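Local coordinates for tailspike protein (Acinetobacter phage vB_ApiP_P1, PDB 6E1R) that probably recognises and hydrolyses the capsular polysaccharide of its Acinetobacter host, as the receptor-binding and depolymerising trimeric spike of the phage tail, at residues A[24-29]-A[67-71]. Residue numbers count along the deposited sequence, not the author numbering.
Sequences LEGLSG and INGWV
The indole of Trp70 (chi1 m, chi2 near 100°) is the apolar centre where the short helix carrying Leu24 and Glu25 packs on a tight hairpin. Leu24, in the t,p rotamer, lays CD1 over one indole face, a CH-pi contact 3.9 Å from the centroid of the five-membered ring and 17° off its normal; its CD2 meets Ile67 CD1 at 3.9 Å. Val35 and Phe51, on neighbouring strands, also touch Leu24 and Trp70. Farther along, Leu27 CD2 lies 3.4 Å from Trp70 CZ2, and Gly29 CA 3.8 Å from the same atom, leaving no space there for a CB. The hairpin turns through a type I' beta turn, Ile67 to Trp70, with Asn68 (52/48) and Gly69 (98/-18) at its corners; Ile67 and Trp70 exchange both backbone hydrogen bonds. Glu25 and Asn68 make the nearest CA approach, 5.4 Å. At the polar edge Trp70 NE1 donates to Leu27 O (3.1 Å, 170°) and Asn68 ND2 to Glu25 O (3.2 Å, 153°). This small domain at the fragment's N-terminal end precedes the parallel beta-helix, and the contact illustrates a general principle: where helix gives way to loop, hairpin side-chain donors can satisfy carbonyls of both while one indole serves apolar packing and directed bonding.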
# COMPACT_ATOMS: atom_id res chain seq x y z
N LEU A 24 46.36 33.10 -3.96
CA LEU A 24 46.77 32.03 -4.87
C LEU A 24 46.94 32.54 -6.29
O LEU A 24 47.90 32.16 -6.98
CB LEU A 24 45.76 30.89 -4.83
CG LEU A 24 46.12 29.67 -5.68
CD1 LEU A 24 47.29 28.92 -5.07
CD2 LEU A 24 44.92 28.75 -5.86
N GLU A 25 46.02 33.38 -6.76
CA GLU A 25 46.08 33.85 -8.14
C GLU A 25 47.28 34.76 -8.37
O GLU A 25 47.91 34.71 -9.43
CB GLU A 25 44.77 34.57 -8.49
CG GLU A 25 44.32 35.62 -7.48
CD GLU A 25 42.93 36.16 -7.78
OE1 GLU A 25 42.33 35.73 -8.79
OE2 GLU A 25 42.45 37.02 -7.01
N GLY A 26 47.62 35.60 -7.39
CA GLY A 26 48.81 36.43 -7.50
C GLY A 26 50.12 35.69 -7.28
O GLY A 26 51.18 36.23 -7.61
N LEU A 27 50.07 34.48 -6.73
CA LEU A 27 51.28 33.72 -6.45
C LEU A 27 51.74 32.99 -7.71
O LEU A 27 50.95 32.34 -8.40
CB LEU A 27 51.02 32.74 -5.31
CG LEU A 27 52.19 31.90 -4.76
CD1 LEU A 27 52.05 31.73 -3.26
CD2 LEU A 27 52.23 30.55 -5.42
N SER A 28 53.04 33.09 -8.00
CA SER A 28 53.64 32.48 -9.18
C SER A 28 54.33 31.17 -8.82
O SER A 28 54.79 30.98 -7.69
CB SER A 28 54.65 33.44 -9.83
OG SER A 28 55.13 32.92 -11.05
N GLY A 29 54.41 30.27 -9.80
CA GLY A 29 55.00 28.97 -9.56
C GLY A 29 55.50 28.33 -10.84
O GLY A 29 55.42 28.90 -11.93
N ILE A 67 43.12 28.23 -11.14
CA ILE A 67 43.26 29.62 -10.71
C ILE A 67 44.66 30.08 -11.12
O ILE A 67 45.63 29.88 -10.39
CB ILE A 67 43.03 29.79 -9.20
CG1 ILE A 67 41.60 29.37 -8.83
CG2 ILE A 67 43.26 31.24 -8.79
CD1 ILE A 67 41.33 29.37 -7.35
N ASN A 68 44.76 30.70 -12.29
CA ASN A 68 46.02 31.22 -12.83
C ASN A 68 47.12 30.16 -12.82
O ASN A 68 48.25 30.40 -12.38
CB ASN A 68 46.46 32.48 -12.07
CG ASN A 68 45.69 33.71 -12.50
OD1 ASN A 68 45.13 33.76 -13.60
ND2 ASN A 68 45.65 34.72 -11.64
N GLY A 69 46.78 28.97 -13.31
CA GLY A 69 47.71 27.88 -13.44
C GLY A 69 47.65 26.86 -12.32
O GLY A 69 48.14 25.74 -12.49
N TRP A 70 47.05 27.22 -11.18
CA TRP A 70 46.94 26.31 -10.05
C TRP A 70 45.67 25.49 -10.20
O TRP A 70 44.56 26.03 -10.12
CB TRP A 70 46.96 27.09 -8.74
CG TRP A 70 48.24 27.83 -8.54
CD1 TRP A 70 48.47 29.15 -8.77
CD2 TRP A 70 49.48 27.27 -8.11
NE1 TRP A 70 49.78 29.46 -8.50
CE2 TRP A 70 50.42 28.32 -8.09
CE3 TRP A 70 49.89 25.99 -7.74
CZ2 TRP A 70 51.75 28.12 -7.70
CZ3 TRP A 70 51.20 25.80 -7.35
CH2 TRP A 70 52.12 26.86 -7.34
N VAL A 71 45.83 24.18 -10.40
CA VAL A 71 44.70 23.29 -10.62
C VAL A 71 44.29 22.67 -9.29
O VAL A 71 45.14 22.20 -8.52
CB VAL A 71 45.03 22.20 -11.65
CG1 VAL A 71 43.87 22.03 -12.62
CG2 VAL A 71 46.28 22.57 -12.43